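Local coordinates for endo alpha-1,4 polygalactosaminidase (Neosartorya fumigata, PDB 6OJ1), which cleaves alpha-1,4-linked galactosamine polymers from within the chain as an endo-acting glycoside hydrolase and thereby disrupts microbial biofilms, at residues A[92-106]-A[119-133]. Sequence-based numbering, arbitrary orientation.
Sequences ENWRPDKDKFKDSDL and LNISSANVRQIMLDR. With NAG (2-acetamido-2-deoxy-beta-D-glucopyranose), chain C; EDO (1,2-ethanediol), chain G.
D105 and N125 meet with their carboxylate and amide nearly coplanar: N125 ND2 donates to the syn lone pair of D105 OD2 at 2.7 Å. The second hydrogen of that amide goes to K100 O, at 3.1 Å from ND2, and a water joins K100 O to N125 OD1, so both ends of the amide are held. D105 OD1 takes the hydroxyl of S123, OG to OD1 2.7 Å, from above the carboxylate plane. S123 is the N-cap residue of helix 124-140, its OG accepting from V126 N, while K102 N gives D105 OD2 a second donor; the carboxylate thus ties the loop to the helix start.

One turn on, I129 lays CD1 over the centre of the F101 ring in a CH-pi contact, 3.6 Å from CD1 to the ring centroid. L119 CD1 packs against F101 CE2, the two side chains crossing at about a right angle, and R133 NH2 comes to the ring edge. R133 runs extended from CG to NE and grips D97 side-on, NE to OD2 at 2.7 Å and almost straight (178°), NH2 to OD1 at 2.8 Å. With chi1 of 63°, D97 sets CG between its backbone N and carbonyl carbon, turning both oxygens to the guanidinium. Water links R133 NH1 to E92 OE1, and E92 in turn pairs with R95, which reaches D63. Exposed K100 makes a salt bridge from NZ to D132 OD2 at 3.0 Å.

The loop lies against the start of helix 124-140, and L106 and L119 form a non-hydrogen-bonded antiparallel pair in the three-stranded sheet 90-92, 116-119, 106-109 beside the GH114 barrel, with Y91 edge-to-face against F101 and M130 and R133 touching F86 of barrel strand 81-87.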
loop_
_atom_site.group_PDB
_atom_site.type_symbol
_atom_site.label_atom_id
_atom_site.label_comp_id
_atom_site.label_asym_id
_atom_site.label_seq_id
_atom_site.Cartn_x
_atom_site.Cartn_y
_atom_site.Cartn_z
ATOM N N GLU A 92 11.432 -8.921 4.350
ATOM C CA GLU A 92 11.114 -9.924 3.339
ATOM C C GLU A 92 12.421 -10.539 2.878
ATOM O O GLU A 92 13.274 -9.825 2.343
ATOM C CB GLU A 92 10.395 -9.294 2.141
ATOM C CG GLU A 92 9.122 -8.541 2.485
ATOM C CD GLU A 92 8.753 -7.521 1.422
ATOM O OE1 GLU A 92 9.565 -6.622 1.140
ATOM O OE2 GLU A 92 7.643 -7.628 0.866
ATOM N N ASN A 93 12.583 -11.851 3.077
ATOM C CA ASN A 93 13.897 -12.449 2.873
ATOM C C ASN A 93 14.239 -12.663 1.406
ATOM O O ASN A 93 15.309 -13.210 1.113
ATOM C CB ASN A 93 14.028 -13.773 3.644
ATOM C CG ASN A 93 13.231 -14.925 3.027
ATOM O OD1 ASN A 93 12.518 -14.772 2.027
ATOM N ND2 ASN A 93 13.356 -16.097 3.637
ATOM N N TRP A 94 13.381 -12.244 0.482
ATOM C CA TRP A 94 13.698 -12.376 -0.937
ATOM C C TRP A 94 14.119 -11.066 -1.592
ATOM O O TRP A 94 14.374 -11.054 -2.802
ATOM C CB TRP A 94 12.509 -12.967 -1.697
ATOM C CG TRP A 94 11.260 -12.146 -1.655
ATOM C CD1 TRP A 94 10.819 -11.270 -2.608
ATOM C CD2 TRP A 94 10.268 -12.142 -0.618
ATOM N NE1 TRP A 94 9.621 -10.716 -2.222
ATOM C CE2 TRP A 94 9.260 -11.240 -1.009
ATOM C CE3 TRP A 94 10.140 -12.808 0.606
ATOM C CZ2 TRP A 94 8.133 -10.986 -0.220
ATOM C CZ3 TRP A 94 9.020 -12.551 1.395
ATOM C CH2 TRP A 94 8.032 -11.650 0.974
ATOM N N ARG A 95 14.243 -9.978 -0.829
ATOM C CA ARG A 95 14.568 -8.708 -1.460
ATOM C C ARG A 95 16.078 -8.578 -1.652
ATOM O O ARG A 95 16.860 -9.169 -0.903
ATOM C CB ARG A 95 14.065 -7.532 -0.629
ATOM C CG ARG A 95 12.557 -7.529 -0.402
ATOM C CD ARG A 95 11.803 -7.590 -1.726
ATOM N NE ARG A 95 10.391 -7.369 -1.495
ATOM C CZ ARG A 95 9.482 -7.259 -2.457
ATOM N NH1 ARG A 95 8.212 -7.056 -2.130
ATOM N NH2 ARG A 95 9.844 -7.354 -3.733
ATOM N N PRO A 96 16.512 -7.828 -2.670
ATOM C CA PRO A 96 17.956 -7.725 -2.935
ATOM C C PRO A 96 18.711 -6.918 -1.898
ATOM O O PRO A 96 19.947 -6.998 -1.870
ATOM C CB PRO A 96 18.020 -7.064 -4.322
ATOM C CG PRO A 96 16.666 -6.468 -4.546
ATOM C CD PRO A 96 15.699 -7.328 -3.794
ATOM N N ASP A 97 18.017 -6.168 -1.036
ATOM C CA ASP A 97 18.649 -5.444 0.059
ATOM C C ASP A 97 18.416 -6.115 1.401
ATOM O O ASP A 97 18.607 -5.477 2.445
ATOM C CB ASP A 97 18.170 -3.987 0.103
ATOM C CG ASP A 97 16.662 -3.844 0.384
ATOM O OD1 ASP A 97 15.946 -4.862 0.494
ATOM O OD2 ASP A 97 16.180 -2.692 0.495
ATOM N N LYS A 98 18.047 -7.405 1.406
ATOM C CA LYS A 98 17.716 -8.036 2.685
ATOM C C LYS A 98 18.916 -8.073 3.622
ATOM O O LYS A 98 18.739 -8.053 4.848
ATOM C CB LYS A 98 17.191 -9.454 2.478
ATOM C CG LYS A 98 18.173 -10.347 1.758
ATOM C CD LYS A 98 18.285 -11.696 2.423
ATOM C CE LYS A 98 18.747 -12.767 1.444
ATOM N NZ LYS A 98 20.154 -12.596 1.002
ATOM N N ASP A 99 20.133 -8.117 3.074
ATOM C CA ASP A 99 21.311 -8.233 3.929
ATOM C C ASP A 99 21.661 -6.932 4.645
ATOM O O ASP A 99 22.550 -6.941 5.507
ATOM C CB ASP A 99 22.497 -8.715 3.116
ATOM C CG ASP A 99 22.305 -10.131 2.604
ATOM O OD1 ASP A 99 22.023 -11.035 3.424
ATOM O OD2 ASP A 99 22.393 -10.332 1.386
ATOM N N LYS A 100 20.983 -5.828 4.326
ATOM C CA LYS A 100 21.201 -4.597 5.084
ATOM C C LYS A 100 20.643 -4.687 6.493
ATOM O O LYS A 100 21.111 -3.966 7.389
ATOM C CB LYS A 100 20.553 -3.410 4.376
ATOM C CG LYS A 100 21.176 -3.090 3.002
ATOM C CD LYS A 100 20.408 -1.944 2.326
ATOM C CE LYS A 100 21.077 -1.490 1.023
ATOM N NZ LYS A 100 20.307 -0.375 0.377
ATOM N N PHE A 101 19.611 -5.513 6.696
ATOM C CA PHE A 101 18.946 -5.579 7.993
ATOM C C PHE A 101 19.813 -6.288 9.029
ATOM O O PHE A 101 20.478 -7.288 8.735
ATOM C CB PHE A 101 17.606 -6.303 7.862
ATOM C CG PHE A 101 16.601 -5.567 7.040
ATOM C CD1 PHE A 101 16.574 -5.707 5.660
ATOM C CD2 PHE A 101 15.668 -4.737 7.652
ATOM C CE1 PHE A 101 15.635 -5.015 4.900
ATOM C CE2 PHE A 101 14.725 -4.043 6.902
ATOM C CZ PHE A 101 14.707 -4.186 5.526
ATOM N N LYS A 102 19.798 -5.767 10.254
ATOM C CA LYS A 102 20.535 -6.373 11.353
ATOM C C LYS A 102 19.627 -7.310 12.136
ATOM O O LYS A 102 18.402 -7.176 12.114
ATOM C CB LYS A 102 21.105 -5.302 12.293
ATOM C CG LYS A 102 22.111 -4.354 11.625
ATOM C CD LYS A 102 22.459 -3.216 12.607
ATOM C CE LYS A 102 23.520 -2.270 12.054
ATOM N NZ LYS A 102 23.922 -1.281 13.104
ATOM N N ASP A 103 20.252 -8.239 12.870
ATOM C CA ASP A 103 19.485 -9.140 13.723
ATOM C C ASP A 103 18.592 -8.360 14.674
ATOM O O ASP A 103 17.431 -8.726 14.889
ATOM C CB ASP A 103 20.418 -10.084 14.494
ATOM C CG ASP A 103 21.367 -9.354 15.452
ATOM O OD1 ASP A 103 21.576 -8.133 15.293
ATOM O OD2 ASP A 103 21.913 -10.015 16.366
ATOM N N SER A 104 19.096 -7.242 15.205
ATOM C CA SER A 104 18.329 -6.433 16.146
ATOM C C SER A 104 17.191 -5.665 15.485
ATOM O O SER A 104 16.351 -5.114 16.201
ATOM C CB SER A 104 19.269 -5.465 16.877
ATOM O OG SER A 104 20.046 -4.732 15.937
ATOM N N ASP A 105 17.122 -5.618 14.154
ATOM C CA ASP A 105 15.991 -4.987 13.492
ATOM C C ASP A 105 14.761 -5.881 13.440
ATOM O O ASP A 105 13.672 -5.381 13.148
ATOM C CB ASP A 105 16.339 -4.592 12.049
ATOM C CG ASP A 105 17.397 -3.509 11.974
ATOM O OD1 ASP A 105 17.430 -2.654 12.881
ATOM O OD2 ASP A 105 18.196 -3.519 11.016
ATOM N N LEU A 106 14.900 -7.172 13.721
ATOM C CA LEU A 106 13.874 -8.150 13.382
ATOM C C LEU A 106 13.093 -8.586 14.612
ATOM O O LEU A 106 13.679 -8.886 15.655
ATOM C CB LEU A 106 14.494 -9.387 12.721
ATOM C CG LEU A 106 15.369 -9.199 11.478
ATOM C CD1 LEU A 106 15.622 -10.535 10.776
ATOM C CD2 LEU A 106 14.756 -8.199 10.517
ATOM N N LEU A 119 9.461 -5.502 11.594
ATOM C CA LEU A 119 10.637 -4.658 11.773
ATOM C C LEU A 119 10.484 -3.748 12.981
ATOM O O LEU A 119 9.386 -3.289 13.304
ATOM C CB LEU A 119 10.877 -3.784 10.550
ATOM C CG LEU A 119 11.258 -4.565 9.296
ATOM C CD1 LEU A 119 11.338 -3.602 8.115
ATOM C CD2 LEU A 119 12.566 -5.306 9.544
ATOM N N ASN A 120 11.616 -3.444 13.621
ATOM C CA ASN A 120 11.639 -2.330 14.567
ATOM C C ASN A 120 11.693 -1.049 13.747
ATOM O O ASN A 120 12.760 -0.586 13.328
ATOM C CB ASN A 120 12.818 -2.439 15.518
ATOM C CG ASN A 120 12.819 -1.332 16.554
ATOM O OD1 ASN A 120 11.971 -0.438 16.517
ATOM N ND2 ASN A 120 13.749 -1.388 17.473
ATOM N N ILE A 121 10.517 -0.468 13.508
ATOM C CA ILE A 121 10.431 0.704 12.647
ATOM C C ILE A 121 11.025 1.946 13.291
ATOM O O ILE A 121 11.172 2.976 12.616
ATOM C CB ILE A 121 8.963 0.936 12.227
ATOM C CG1 ILE A 121 8.059 1.112 13.461
ATOM C CG2 ILE A 121 8.497 -0.205 11.296
ATOM C CD1 ILE A 121 6.573 1.374 13.103
ATOM N N SER A 122 11.405 1.877 14.569
ATOM C CA SER A 122 12.112 2.982 15.212
ATOM C C SER A 122 13.621 2.900 15.033
ATOM O O SER A 122 14.331 3.857 15.373
ATOM C CB SER A 122 11.791 3.010 16.710
ATOM O OG SER A 122 10.392 3.141 16.920
ATOM N N SER A 123 14.118 1.769 14.544
ATOM C CA SER A 123 15.544 1.567 14.344
ATOM C C SER A 123 16.089 2.531 13.295
ATOM O O SER A 123 15.532 2.629 12.192
ATOM C CB SER A 123 15.792 0.122 13.903
ATOM O OG SER A 123 17.020 0.016 13.217
ATOM N N ALA A 124 17.201 3.214 13.627
ATOM C CA ALA A 124 17.879 4.057 12.637
ATOM C C ALA A 124 18.247 3.253 11.396
ATOM O O ALA A 124 18.197 3.768 10.274
ATOM C CB ALA A 124 19.136 4.694 13.234
ATOM N N ASN A 125 18.633 1.988 11.580
ATOM C CA ASN A 125 19.041 1.180 10.432
ATOM C C ASN A 125 17.857 0.862 9.529
ATOM O O ASN A 125 17.971 0.928 8.296
ATOM C CB ASN A 125 19.712 -0.108 10.908
ATOM C CG ASN A 125 20.409 -0.857 9.773
ATOM O OD1 ASN A 125 21.275 -0.306 9.083
ATOM N ND2 ASN A 125 20.030 -2.112 9.573
ATOM N N VAL A 126 16.716 0.499 10.121
ATOM C CA VAL A 126 15.507 0.274 9.337
ATOM C C VAL A 126 15.116 1.546 8.596
ATOM O O VAL A 126 14.800 1.520 7.396
ATOM C CB VAL A 126 14.368 -0.224 10.250
ATOM C CG1 VAL A 126 13.011 -0.200 9.493
ATOM C CG2 VAL A 126 14.669 -1.661 10.713
ATOM N N ARG A 127 15.123 2.674 9.298
ATOM C CA ARG A 127 14.747 3.930 8.658
ATOM C C ARG A 127 15.682 4.272 7.500
ATOM O O ARG A 127 15.223 4.720 6.443
ATOM C CB ARG A 127 14.691 5.032 9.713
ATOM C CG ARG A 127 13.487 4.795 10.620
ATOM C CD ARG A 127 13.257 5.955 11.546
ATOM N NE ARG A 127 11.991 5.817 12.265
ATOM C CZ ARG A 127 11.320 6.858 12.751
ATOM N NH1 ARG A 127 11.789 8.087 12.557
ATOM N NH2 ARG A 127 10.184 6.679 13.407
ATOM N N GLN A 128 16.986 4.007 7.650
ATOM C CA GLN A 128 17.908 4.290 6.552
ATOM C C GLN A 128 17.661 3.355 5.371
ATOM O O GLN A 128 17.769 3.778 4.218
ATOM C CB GLN A 128 19.362 4.198 7.012
ATOM C CG GLN A 128 20.378 4.607 5.928
ATOM C CD GLN A 128 20.166 6.025 5.410
ATOM O OE1 GLN A 128 20.212 6.986 6.177
ATOM N NE2 GLN A 128 19.938 6.159 4.103
ATOM N N ILE A 129 17.343 2.085 5.634
ATOM C CA ILE A 129 17.004 1.177 4.536
ATOM C C ILE A 129 15.778 1.690 3.791
ATOM O O ILE A 129 15.723 1.655 2.552
ATOM C CB ILE A 129 16.788 -0.258 5.062
ATOM C CG1 ILE A 129 18.106 -0.846 5.581
ATOM C CG2 ILE A 129 16.177 -1.177 3.950
ATOM C CD1 ILE A 129 17.893 -2.096 6.440
ATOM N N MET A 130 14.772 2.180 4.528
ATOM C CA MET A 130 13.584 2.701 3.854
ATOM C C MET A 130 13.900 3.958 3.056
ATOM O O MET A 130 13.295 4.177 1.998
ATOM C CB MET A 130 12.455 2.970 4.854
ATOM C CG MET A 130 12.016 1.692 5.590
ATOM S SD MET A 130 11.767 0.284 4.474
ATOM C CE MET A 130 12.017 -1.107 5.595
ATOM N N LEU A 131 14.830 4.789 3.535
ATOM C CA LEU A 131 15.275 5.917 2.719
ATOM C C LEU A 131 15.957 5.438 1.450
ATOM O O LEU A 131 15.760 6.022 0.381
ATOM C CB LEU A 131 16.229 6.816 3.503
ATOM C CG LEU A 131 15.640 7.580 4.683
ATOM C CD1 LEU A 131 16.740 8.377 5.347
ATOM C CD2 LEU A 131 14.517 8.494 4.202
ATOM N N ASP A 132 16.778 4.384 1.550
ATOM C CA ASP A 132 17.386 3.803 0.348
ATOM C C ASP A 132 16.316 3.300 -0.627
ATOM O O ASP A 132 16.454 3.453 -1.850
ATOM C CB ASP A 132 18.319 2.644 0.716
ATOM C CG ASP A 132 19.551 3.069 1.502
ATOM O OD1 ASP A 132 19.815 4.279 1.652
ATOM O OD2 ASP A 132 20.254 2.154 1.991
ATOM N N ARG A 133 15.251 2.679 -0.105
ATOM C CA ARG A 133 14.182 2.186 -0.969
ATOM C C ARG A 133 13.415 3.340 -1.598
ATOM O O ARG A 133 13.025 3.255 -2.768
ATOM C CB ARG A 133 13.241 1.267 -0.183
ATOM C CG ARG A 133 13.875 -0.108 0.135
ATOM C CD ARG A 133 12.984 -0.972 1.037
ATOM N NE ARG A 133 13.576 -2.290 1.267
ATOM C CZ ARG A 133 12.946 -3.305 1.854
ATOM N NH1 ARG A 133 11.704 -3.161 2.315
ATOM N NH2 ARG A 133 13.571 -4.475 1.992
HETATM C C1 NAG C . 13.795 -0.348 18.480
HETATM C C2 NAG C . 14.176 -0.918 19.834
HETATM C C3 NAG C . 14.251 0.200 20.870
HETATM C C4 NAG C . 15.167 1.325 20.404
HETATM C C5 NAG C . 14.838 1.767 18.974
HETATM C C6 NAG C . 15.895 2.676 18.383
HETATM C C7 NAG C . 13.588 -3.187 20.576
HETATM C C8 NAG C . 12.476 -4.106 20.993
HETATM N N2 NAG C . 13.229 -1.937 20.257
HETATM O O3 NAG C . 14.743 -0.355 22.084
HETATM O O4 NAG C . 14.959 2.448 21.253
HETATM O O5 NAG C . 14.741 0.636 18.097
HETATM O O6 NAG C . 17.104 1.972 18.119
HETATM O O7 NAG C . 14.752 -3.558 20.529
HETATM C C1 EDO G . 18.257 -0.505 -2.670
HETATM O O1 EDO G . 18.433 -1.917 -2.804
HETATM C C2 EDO G . 17.202 -0.264 -1.608
HETATM O O2 EDO G . 17.699 -0.680 -0.329
HETATM O O HOH W 1 11.160 -5.890 3.159
HETATM O O HOH W 2 14.101 -7.269 3.182
HETATM O O HOH W 3 23.023 -2.107 7.392
HETATM O O HOH W 4 15.844 -3.205 17.837
#